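Local coordinates for amino acid adenylation domain-containing protein (Bacillus stratosphericus LAMA 585, PDB 6ULY) that probably selects a branched-chain alpha-keto acid and activates it as an acyl adenylate within a nonribosomal depsipeptide synthetase module, at residues A[112-121]-A[184-192]; A[210-221]-A[238-249]. All blocks are in the same frame, centred on the assembly; numbering follows the deposited sequence.

Contact 1: residues A[112-121]-A[184-192]; sequences KKLHHAWKLL and GMPKCVEHS. With SO4 (sulfate ion), chain M; SO4 (sulfate ion), chain J.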
loop_
_atom_site.group_PDB
_atom_site.type_symbol
_atom_site.label_atom_id
_atom_site.label_comp_id
_atom_site.label_asym_id
_atom_site.label_seq_id
_atom_site.Cartn_x
_atom_site.Cartn_y
_atom_site.Cartn_z
ATOM N N LYS A 112 -2.553 -2.487 15.565
ATOM C CA LYS A 112 -2.393 -3.457 14.486
ATOM C C LYS A 112 -0.984 -3.402 13.910
ATOM O O LYS A 112 -0.350 -4.438 13.679
ATOM C CB LYS A 112 -3.427 -3.202 13.384
ATOM C CG LYS A 112 -4.871 -3.449 13.794
ATOM C CD LYS A 112 -5.824 -3.283 12.614
ATOM C CE LYS A 112 -7.269 -3.542 13.022
ATOM N NZ LYS A 112 -8.218 -3.364 11.888
ATOM N N LYS A 113 -0.479 -2.192 13.662
ATOM C CA LYS A 113 0.864 -2.052 13.111
ATOM C C LYS A 113 1.917 -2.622 14.057
ATOM O O LYS A 113 2.865 -3.280 13.612
ATOM C CB LYS A 113 1.148 -0.580 12.808
ATOM C CG LYS A 113 0.141 0.049 11.848
ATOM C CD LYS A 113 0.517 1.476 11.474
ATOM C CE LYS A 113 -0.426 2.029 10.418
ATOM N NZ LYS A 113 0.086 3.287 9.805
ATOM N N LEU A 114 1.774 -2.378 15.363
ATOM C CA LEU A 114 2.714 -2.955 16.319
ATOM C C LEU A 114 2.708 -4.475 16.231
ATOM O O LEU A 114 3.768 -5.112 16.258
ATOM C CB LEU A 114 2.381 -2.499 17.743
ATOM C CG LEU A 114 2.518 -1.002 18.017
ATOM C CD1 LEU A 114 2.013 -0.659 19.411
ATOM C CD2 LEU A 114 3.960 -0.547 17.839
ATOM N N HIS A 115 1.520 -5.075 16.122
ATOM C CA HIS A 115 1.433 -6.527 16.027
ATOM C C HIS A 115 2.160 -7.042 14.791
ATOM O O HIS A 115 2.829 -8.081 14.842
ATOM C CB HIS A 115 -0.028 -6.971 15.993
ATOM C CG HIS A 115 -0.202 -8.448 15.823
ATOM N ND1 HIS A 115 -0.221 -9.060 14.587
ATOM C CD2 HIS A 115 -0.356 -9.438 16.735
ATOM C CE1 HIS A 115 -0.383 -10.362 14.745
ATOM N NE2 HIS A 115 -0.468 -10.617 16.039
ATOM N N HIS A 116 2.029 -6.336 13.668
ATOM C CA HIS A 116 2.693 -6.769 12.444
ATOM C C HIS A 116 4.202 -6.827 12.641
ATOM O O HIS A 116 4.832 -7.868 12.422
ATOM C CB HIS A 116 2.339 -5.833 11.288
ATOM C CG HIS A 116 3.116 -6.106 10.038
ATOM N ND1 HIS A 116 2.726 -7.048 9.109
ATOM C CD2 HIS A 116 4.270 -5.573 9.571
ATOM C CE1 HIS A 116 3.601 -7.076 8.120
ATOM N NE2 HIS A 116 4.548 -6.191 8.377
ATOM N N ALA A 117 4.801 -5.705 13.049
ATOM C CA ALA A 117 6.244 -5.676 13.273
ATOM C C ALA A 117 6.654 -6.680 14.340
ATOM O O ALA A 117 7.668 -7.373 14.199
ATOM C CB ALA A 117 6.685 -4.269 13.672
ATOM N N TRP A 118 5.883 -6.765 15.425
ATOM C CA TRP A 118 6.213 -7.698 16.497
ATOM C C TRP A 118 6.267 -9.126 15.969
ATOM O O TRP A 118 7.205 -9.877 16.263
ATOM C CB TRP A 118 5.187 -7.557 17.620
ATOM C CG TRP A 118 5.282 -8.573 18.705
ATOM C CD1 TRP A 118 6.168 -8.585 19.749
ATOM C CD2 TRP A 118 4.436 -9.713 18.884
ATOM N NE1 TRP A 118 5.932 -9.672 20.555
ATOM C CE2 TRP A 118 4.872 -10.379 20.048
ATOM C CE3 TRP A 118 3.352 -10.239 18.172
ATOM C CZ2 TRP A 118 4.267 -11.544 20.512
ATOM C CZ3 TRP A 118 2.754 -11.399 18.633
ATOM C CH2 TRP A 118 3.211 -12.037 19.794
ATOM N N LYS A 119 5.270 -9.511 15.168
ATOM C CA LYS A 119 5.255 -10.847 14.578
ATOM C C LYS A 119 6.359 -11.010 13.540
ATOM O O LYS A 119 6.958 -12.086 13.427
ATOM C CB LYS A 119 3.885 -11.120 13.951
ATOM C CG LYS A 119 3.715 -12.521 13.394
ATOM C CD LYS A 119 2.272 -12.769 12.954
ATOM C CE LYS A 119 2.091 -14.165 12.362
ATOM N NZ LYS A 119 0.678 -14.432 11.944
ATOM N N LEU A 120 6.639 -9.960 12.765
ATOM C CA LEU A 120 7.706 -10.048 11.774
ATOM C C LEU A 120 9.052 -10.309 12.434
ATOM O O LEU A 120 9.906 -10.995 11.859
ATOM C CB LEU A 120 7.762 -8.762 10.948
ATOM C CG LEU A 120 8.661 -8.809 9.710
ATOM C CD1 LEU A 120 8.171 -9.880 8.737
ATOM C CD2 LEU A 120 8.729 -7.443 9.034
ATOM N N LEU A 121 9.257 -9.775 13.635
ATOM C CA LEU A 121 10.493 -9.947 14.385
ATOM C C LEU A 121 10.479 -11.189 15.269
ATOM O O LEU A 121 11.345 -11.327 16.137
ATOM C CB LEU A 121 10.752 -8.702 15.236
ATOM C CG LEU A 121 11.019 -7.431 14.429
ATOM C CD1 LEU A 121 10.789 -6.188 15.268
ATOM C CD2 LEU A 121 12.436 -7.445 13.886
ATOM N N GLY A 184 -1.006 1.759 5.099
ATOM C CA GLY A 184 -0.573 0.374 5.040
ATOM C C GLY A 184 0.268 -0.017 6.240
ATOM O O GLY A 184 0.555 0.814 7.105
ATOM N N MET A 185 0.662 -1.285 6.298
ATOM C CA MET A 185 1.509 -1.737 7.390
ATOM C C MET A 185 2.900 -1.122 7.254
ATOM O O MET A 185 3.433 -1.026 6.144
ATOM C CB MET A 185 1.615 -3.263 7.405
ATOM C CG MET A 185 0.357 -3.981 7.894
ATOM S SD MET A 185 -0.133 -3.510 9.569
ATOM C CE MET A 185 -1.322 -4.796 9.953
ATOM N N PRO A 186 3.514 -0.697 8.357
ATOM C CA PRO A 186 4.849 -0.101 8.261
ATOM C C PRO A 186 5.894 -1.150 7.923
ATOM O O PRO A 186 5.743 -2.338 8.227
ATOM C CB PRO A 186 5.079 0.491 9.658
ATOM C CG PRO A 186 4.255 -0.367 10.565
ATOM C CD PRO A 186 3.052 -0.799 9.754
ATOM N N LYS A 187 6.956 -0.699 7.270
ATOM C CA LYS A 187 8.098 -1.547 6.971
ATOM C C LYS A 187 9.177 -1.350 8.030
ATOM O O LYS A 187 9.163 -0.396 8.811
ATOM C CB LYS A 187 8.647 -1.251 5.572
ATOM C CG LYS A 187 7.599 -1.345 4.478
ATOM C CD LYS A 187 8.071 -2.203 3.327
ATOM C CE LYS A 187 7.080 -2.170 2.161
ATOM N NZ LYS A 187 5.751 -2.758 2.504
ATOM N N CYS A 188 10.127 -2.269 8.036
ATOM C CA CYS A 188 11.101 -2.397 9.110
ATOM C C CYS A 188 12.483 -2.039 8.571
ATOM O O CYS A 188 13.219 -2.896 8.079
ATOM C CB CYS A 188 11.056 -3.803 9.658
ATOM S SG CYS A 188 11.504 -3.935 11.376
ATOM N N VAL A 189 12.834 -0.759 8.679
ATOM C CA VAL A 189 14.112 -0.278 8.168
ATOM C C VAL A 189 15.224 -0.797 9.069
ATOM O O VAL A 189 15.260 -0.497 10.267
ATOM C CB VAL A 189 14.120 1.254 8.081
ATOM C CG1 VAL A 189 15.482 1.777 7.630
ATOM C CG2 VAL A 189 13.017 1.730 7.127
ATOM N N GLU A 190 16.133 -1.584 8.497
ATOM C CA GLU A 190 17.245 -2.169 9.236
ATOM C C GLU A 190 18.524 -1.413 8.895
ATOM O O GLU A 190 18.920 -1.350 7.728
ATOM C CB GLU A 190 17.391 -3.657 8.912
ATOM C CG GLU A 190 18.552 -4.333 9.632
ATOM C CD GLU A 190 18.573 -5.839 9.444
ATOM O OE1 GLU A 190 19.100 -6.534 10.337
ATOM O OE2 GLU A 190 18.065 -6.329 8.410
ATOM N N HIS A 191 19.166 -0.844 9.913
ATOM C CA HIS A 191 20.361 -0.038 9.733
ATOM C C HIS A 191 21.556 -0.699 10.399
ATOM O O HIS A 191 21.416 -1.536 11.293
ATOM C CB HIS A 191 20.174 1.371 10.306
ATOM C CG HIS A 191 19.583 2.342 9.333
ATOM N ND1 HIS A 191 20.275 2.808 8.237
ATOM C CD2 HIS A 191 18.369 2.939 9.295
ATOM C CE1 HIS A 191 19.510 3.645 7.559
ATOM N NE2 HIS A 191 18.349 3.744 8.181
ATOM N N SER A 192 22.737 -0.299 9.951
ATOM C CA SER A 192 23.992 -0.749 10.524
ATOM C C SER A 192 24.695 0.424 11.192
ATOM O O SER A 192 24.333 1.589 11.001
ATOM C CB SER A 192 24.885 -1.362 9.441
ATOM O OG SER A 192 25.382 -0.344 8.588
HETATM S S SO4 M . -0.310 -9.263 10.896
HETATM O O1 SO4 M . 0.793 -9.084 9.997
HETATM O O2 SO4 M . -1.526 -9.375 10.145
HETATM O O3 SO4 M . -0.115 -10.459 11.662
HETATM O O4 SO4 M . -0.396 -8.136 11.779
HETATM S S SO4 J . 0.229 -14.511 16.156
HETATM O O1 SO4 J . -0.084 -15.896 16.407
HETATM O O2 SO4 J . -0.292 -14.147 14.859
HETATM O O3 SO4 J . -0.390 -13.679 17.160
HETATM O O4 SO4 J . 1.668 -14.332 16.202
#
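The His116 imidazole takes Met185 over one of its faces: Met185 CB stands 4.1 Å from the ring centroid, only 6° off the normal, a CH-pi contact with CG close by. At the edge of the same ring, His116 ND1 donates to O1 of the chain M sulfate (2.9 Å), while NE2 is hydrogen-bonded to Glu426 OE2 of the second subunit, so both nitrogens are engaged and the ring cannot readily turn. The neighbouring His115 ring holds two sulfates at its edge, near its plane: ND1 reaches O4 of the chain M ion at 3.0 Å and NE2 the chain J ion, which Lys119 NZ also holds. Two imidazoles and a lysine gathered round these anions suggest that the rings may be at least partly protonated. Met185 folds back on itself at chi2 (-59°), which brings SD to 3.8 Å from His116 CB and lays CE beside Lys112 O. Lys113, extended beyond CG, runs across the proline ring, with CB 3.6 Å from Pro186 CD, and carries CE on to the carbonyl of Gly184. Farther along, Leu120 CD2 comes within 4.4 Å of Cys188 CB, and Leu121 CD2 rests against its SG. No hydrogen bond crosses the interface, so packing alone couples the two segments directly. Gly184 to Lys187 lie at the trailing end of the glycine-rich phosphate-binding motif of adenylating enzymes. Helix 109-120 covers the sheet here, Ala117 touching Phe72 of strand 70-74 and Leu178 of strand 173-178; strand 188-192 runs antiparallel between strands 173-178 and 420-421, and the second subunit packs Glu430 onto His116 and Met185.

Contact 2: residues A[210-221]-A[238-249]; sequences TQEDVSLDWMPL and GCEQIRARTDDF. With SO4 (sulfate ion), chain D.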
loop_
_atom_site.group_PDB
_atom_site.type_symbol
_atom_site.label_atom_id
_atom_site.label_comp_id
_atom_site.label_asym_id
_atom_site.label_seq_id
_atom_site.Cartn_x
_atom_site.Cartn_y
_atom_site.Cartn_z
ATOM N N THR A 210 29.718 20.730 16.796
ATOM C CA THR A 210 30.882 20.636 17.661
ATOM C C THR A 210 30.454 20.199 19.054
ATOM O O THR A 210 29.267 20.183 19.392
ATOM C CB THR A 210 31.623 21.974 17.747
ATOM O OG1 THR A 210 30.717 22.986 18.198
ATOM C CG2 THR A 210 32.186 22.369 16.391
ATOM N N GLN A 211 31.452 19.854 19.873
ATOM C CA GLN A 211 31.199 19.442 21.247
ATOM C C GLN A 211 30.639 20.573 22.098
ATOM O O GLN A 211 30.123 20.310 23.190
ATOM C CB GLN A 211 32.487 18.913 21.883
ATOM C CG GLN A 211 32.306 18.376 23.296
ATOM C CD GLN A 211 33.577 17.778 23.871
ATOM O OE1 GLN A 211 33.955 18.072 25.005
ATOM N NE2 GLN A 211 34.234 16.923 23.097
ATOM N N GLU A 212 30.729 21.817 21.631
ATOM C CA GLU A 212 30.224 22.959 22.377
ATOM C C GLU A 212 28.761 23.259 22.089
ATOM O O GLU A 212 28.184 24.133 22.746
ATOM C CB GLU A 212 31.068 24.202 22.073
ATOM C CG GLU A 212 32.167 24.449 23.103
ATOM C CD GLU A 212 33.047 23.232 23.319
ATOM O OE1 GLU A 212 33.622 22.732 22.329
ATOM O OE2 GLU A 212 33.153 22.766 24.476
ATOM N N ASP A 213 28.149 22.563 21.135
ATOM C CA ASP A 213 26.728 22.748 20.877
ATOM C C ASP A 213 25.914 22.421 22.124
ATOM O O ASP A 213 26.300 21.585 22.946
ATOM C CB ASP A 213 26.271 21.859 19.713
ATOM C CG ASP A 213 26.905 22.247 18.384
ATOM O OD1 ASP A 213 27.346 23.406 18.244
ATOM O OD2 ASP A 213 26.947 21.389 17.469
ATOM N N VAL A 214 24.775 23.093 22.263
ATOM C CA VAL A 214 23.757 22.742 23.248
ATOM C C VAL A 214 22.496 22.365 22.478
ATOM O O VAL A 214 21.918 23.204 21.775
ATOM C CB VAL A 214 23.488 23.889 24.235
ATOM C CG1 VAL A 214 22.421 23.478 25.239
ATOM C CG2 VAL A 214 24.780 24.294 24.956
ATOM N N SER A 215 22.079 21.109 22.599
ATOM C CA SER A 215 21.017 20.563 21.767
ATOM C C SER A 215 19.713 20.453 22.543
ATOM O O SER A 215 19.693 20.005 23.693
ATOM C CB SER A 215 21.408 19.187 21.225
ATOM O OG SER A 215 20.431 18.715 20.315
ATOM N N LEU A 216 18.622 20.855 21.895
ATOM C CA LEU A 216 17.275 20.711 22.436
ATOM C C LEU A 216 16.416 19.963 21.427
ATOM O O LEU A 216 16.306 20.384 20.270
ATOM C CB LEU A 216 16.657 22.077 22.751
ATOM C CG LEU A 216 15.195 22.047 23.199
ATOM C CD1 LEU A 216 15.020 21.258 24.487
ATOM C CD2 LEU A 216 14.681 23.459 23.353
ATOM N N ASP A 217 15.802 18.865 21.865
ATOM C CA ASP A 217 14.942 18.064 20.999
ATOM C C ASP A 217 13.753 17.560 21.804
ATOM O O ASP A 217 13.931 16.879 22.820
ATOM C CB ASP A 217 15.707 16.882 20.393
ATOM C CG ASP A 217 14.985 16.265 19.207
ATOM O OD1 ASP A 217 15.610 15.468 18.474
ATOM O OD2 ASP A 217 13.799 16.599 18.990
ATOM N N TRP A 218 12.548 17.890 21.345
ATOM C CA TRP A 218 11.323 17.304 21.868
ATOM C C TRP A 218 10.672 16.327 20.898
ATOM O O TRP A 218 9.693 15.666 21.270
ATOM C CB TRP A 218 10.314 18.406 22.234
ATOM C CG TRP A 218 10.045 19.382 21.129
ATOM C CD1 TRP A 218 10.586 20.627 20.986
ATOM C CD2 TRP A 218 9.162 19.196 20.015
ATOM N NE1 TRP A 218 10.094 21.228 19.851
ATOM C CE2 TRP A 218 9.215 20.371 19.240
ATOM C CE3 TRP A 218 8.331 18.152 19.601
ATOM C CZ2 TRP A 218 8.481 20.525 18.070
ATOM C CZ3 TRP A 218 7.600 18.307 18.443
ATOM C CH2 TRP A 218 7.676 19.485 17.690
ATOM N N MET A 219 11.183 16.212 19.676
ATOM C CA MET A 219 10.622 15.269 18.726
ATOM C C MET A 219 10.868 13.835 19.195
ATOM O O MET A 219 11.849 13.560 19.892
ATOM C CB MET A 219 11.230 15.488 17.345
ATOM C CG MET A 219 10.610 16.652 16.590
ATOM S SD MET A 219 8.910 16.307 16.094
ATOM C CE MET A 219 9.168 15.060 14.826
ATOM N N PRO A 220 9.991 12.901 18.826
ATOM C CA PRO A 220 10.145 11.517 19.295
ATOM C C PRO A 220 11.479 10.908 18.888
ATOM O O PRO A 220 11.944 11.073 17.756
ATOM C CB PRO A 220 8.979 10.779 18.620
ATOM C CG PRO A 220 8.007 11.837 18.246
ATOM C CD PRO A 220 8.818 13.058 17.949
ATOM N N LEU A 221 12.080 10.169 19.822
ATOM C CA LEU A 221 13.285 9.402 19.530
ATOM C C LEU A 221 13.023 8.239 18.584
ATOM O O LEU A 221 13.982 7.636 18.092
ATOM C CB LEU A 221 13.899 8.872 20.826
ATOM C CG LEU A 221 14.592 9.898 21.723
ATOM C CD1 LEU A 221 14.985 9.248 23.044
ATOM C CD2 LEU A 221 15.809 10.492 21.022
ATOM N N GLY A 238 29.749 14.493 21.363
ATOM C CA GLY A 238 29.888 14.605 22.801
ATOM C C GLY A 238 29.340 15.888 23.389
ATOM O O GLY A 238 29.708 16.248 24.511
ATOM N N CYS A 239 28.468 16.587 22.664
ATOM C CA CYS A 239 27.936 17.864 23.115
ATOM C C CYS A 239 26.781 17.650 24.091
ATOM O O CYS A 239 26.299 16.531 24.302
ATOM C CB CYS A 239 27.476 18.708 21.921
ATOM S SG CYS A 239 25.826 18.312 21.267
ATOM N N GLU A 240 26.342 18.749 24.698
ATOM C CA GLU A 240 25.242 18.714 25.651
ATOM C C GLU A 240 23.919 18.663 24.901
ATOM O O GLU A 240 23.697 19.444 23.970
ATOM C CB GLU A 240 25.288 19.949 26.553
ATOM C CG GLU A 240 24.791 19.704 27.962
ATOM C CD GLU A 240 25.796 18.943 28.796
ATOM O OE1 GLU A 240 26.984 19.325 28.781
ATOM O OE2 GLU A 240 25.399 17.961 29.459
ATOM N N GLN A 241 23.034 17.752 25.303
ATOM C CA GLN A 241 21.739 17.611 24.648
ATOM C C GLN A 241 20.636 17.538 25.694
ATOM O O GLN A 241 20.752 16.808 26.683
ATOM C CB GLN A 241 21.706 16.377 23.726
ATOM C CG GLN A 241 21.926 15.036 24.419
ATOM C CD GLN A 241 21.847 13.857 23.451
ATOM O OE1 GLN A 241 20.771 13.520 22.950
ATOM N NE2 GLN A 241 22.987 13.224 23.189
ATOM N N ILE A 242 19.568 18.300 25.467
ATOM C CA ILE A 242 18.415 18.353 26.358
ATOM C C ILE A 242 17.239 17.691 25.655
ATOM O O ILE A 242 16.904 18.045 24.519
ATOM C CB ILE A 242 18.080 19.799 26.760
ATOM C CG1 ILE A 242 19.184 20.373 27.653
ATOM C CG2 ILE A 242 16.738 19.870 27.476
ATOM C CD1 ILE A 242 20.121 21.318 26.937
ATOM N N ARG A 243 16.610 16.742 26.337
ATOM C CA ARG A 243 15.472 16.002 25.814
ATOM C C ARG A 243 14.204 16.446 26.531
ATOM O O ARG A 243 14.173 16.514 27.765
ATOM C CB ARG A 243 15.680 14.496 25.986
ATOM C CG ARG A 243 16.629 13.865 24.963
ATOM C CD ARG A 243 16.069 13.909 23.541
ATOM N NE ARG A 243 14.645 13.586 23.488
ATOM C CZ ARG A 243 13.932 13.493 22.369
ATOM N NH1 ARG A 243 14.502 13.687 21.185
ATOM N NH2 ARG A 243 12.640 13.203 22.439
ATOM N N ALA A 244 13.173 16.762 25.753
ATOM C CA ALA A 244 11.846 17.051 26.271
ATOM C C ALA A 244 10.850 16.047 25.705
ATOM O O ALA A 244 11.087 15.420 24.668
ATOM C CB ALA A 244 11.409 18.480 25.923
ATOM N N ARG A 245 9.731 15.893 26.406
ATOM C CA ARG A 245 8.679 15.002 25.946
ATOM C C ARG A 245 7.873 15.669 24.842
ATOM O O ARG A 245 7.531 16.853 24.927
ATOM C CB ARG A 245 7.761 14.600 27.098
ATOM C CG ARG A 245 8.448 13.754 28.157
ATOM C CD ARG A 245 7.508 12.696 28.720
ATOM N NE ARG A 245 8.130 11.921 29.792
ATOM C CZ ARG A 245 7.554 10.894 30.412
ATOM N NH1 ARG A 245 6.334 10.505 30.068
ATOM N NH2 ARG A 245 8.200 10.254 31.379
ATOM N N THR A 246 7.589 14.899 23.791
ATOM C CA THR A 246 6.807 15.421 22.676
ATOM C C THR A 246 5.448 15.920 23.145
ATOM O O THR A 246 4.980 16.979 22.709
ATOM C CB THR A 246 6.632 14.337 21.613
ATOM O OG1 THR A 246 7.899 13.726 21.340
ATOM C CG2 THR A 246 6.056 14.929 20.327
ATOM N N ASP A 247 4.798 15.168 24.034
ATOM C CA ASP A 247 3.486 15.572 24.529
ATOM C C ASP A 247 3.528 16.974 25.121
ATOM O O ASP A 247 2.602 17.769 24.918
ATOM C CB ASP A 247 2.995 14.568 25.572
ATOM C CG ASP A 247 3.056 13.136 25.076
ATOM O OD1 ASP A 247 4.165 12.670 24.734
ATOM O OD2 ASP A 247 1.998 12.477 25.029
ATOM N N ASP A 248 4.601 17.300 25.850
ATOM C CA ASP A 248 4.673 18.600 26.509
ATOM C C ASP A 248 4.730 19.740 25.502
ATOM O O ASP A 248 4.243 20.840 25.788
ATOM C CB ASP A 248 5.884 18.664 27.443
ATOM C CG ASP A 248 5.835 17.614 28.539
ATOM O OD1 ASP A 248 6.913 17.180 29.000
ATOM O OD2 ASP A 248 4.721 17.207 28.928
ATOM N N PHE A 249 5.319 19.513 24.327
ATOM C CA PHE A 249 5.366 20.581 23.335
ATOM C C PHE A 249 4.000 20.806 22.696
ATOM O O PHE A 249 3.517 21.943 22.632
ATOM C CB PHE A 249 6.397 20.291 22.246
ATOM C CG PHE A 249 6.240 21.181 21.049
ATOM C CD1 PHE A 249 6.764 22.462 21.050
ATOM C CD2 PHE A 249 5.524 20.755 19.943
ATOM C CE1 PHE A 249 6.600 23.292 19.957
ATOM C CE2 PHE A 249 5.352 21.581 18.850
ATOM C CZ PHE A 249 5.890 22.849 18.854
HETATM S S SO4 D . 11.766 11.477 30.888
HETATM O O1 SO4 D . 11.216 10.278 31.471
HETATM O O2 SO4 D . 11.111 11.788 29.643
HETATM O O3 SO4 D . 13.166 11.279 30.643
HETATM O O4 SO4 D . 11.609 12.583 31.774
HETATM O O HOH W 1 27.903 20.926 24.907
HETATM O O HOH W 2 18.891 17.447 22.192
HETATM O O HOH W 3 16.837 13.408 20.052
#
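A beta-alpha-beta crossover joins these segments: strands 214-217 and 240-243 are its two parallel neighbours, with helix 224-237 as the connection. Their ladder includes Ser215 N to Glu240 O (2.7 Å), Asp217 N to Ile242 O and Ala244 N to Asp217 O; at its first rung Glu240 N reaches Asp213 O only weakly, and a water accepting from Glu240 N donates to Asp213 O and Gln211 O. At the C-terminal ends of the strands side chains join in. Arg243 bends at chi2 and chi3 and grips one atom end-on: NH2 and NH1 both donate to Met219 O, at 2.7 and 3.0 Å, with that oxygen in the guanidinium plane. One guanidinium face is covered by Leu221 CG, the opposite face by Asp217 O, 3.3 Å above it. Alongside, Asp217 OD1 makes a longish salt bridge to Arg243 NH1 (3.4 Å), the carboxylate and guanidinium planes 50° apart and a water linking the two atoms; OD1 also accepts from Trp269. Asp217 OD2 receives Met219 N in an Asx turn, which probably helps hold the turn that presents Met219 O to Arg243. Next, Thr246 OG1 donates to Trp218 O at 2.6 Å in the carbonyl plane, tying helix 246-251 to the chain after the strand. The Trp218 indole, swung between its backbone N and carbonyl carbon (chi1 53°), lies over Phe249 in an offset stack, the centroids of its six-membered ring and the phenyl ring 3.7 Å apart and the planes at 9°; Met219 CG lies on the other indole face. In the sheet, strand 31-35 flanks 240-243 and strand 267-270 flanks 214-217; helix 224-237 packs on the Ser215 and Asp217 face, while helix 255-262 meets Leu216.

Overall arrangement
Contact 1 closes before contact 2 opens, so the two follow in series along the chain, both within the AMP-binding region of the enzyme. Their centres lie 26 Å apart and their nearest atoms about 11 Å, without touching. Each belongs to a different mixed sheet: 188-192 is a strand of the seven-stranded one, whereas 214-217 and 240-243 are adjacent in the nine-stranded one, and helix 193-207 starts the path from the first to the second. Both approach the bound keto acyl adenylate, Pro186 to about 10 Å and Met219 to about 8 Å by side chain. Each contact thus lies in a different sheet of the domain, with one residue near, but not touching, the ligand.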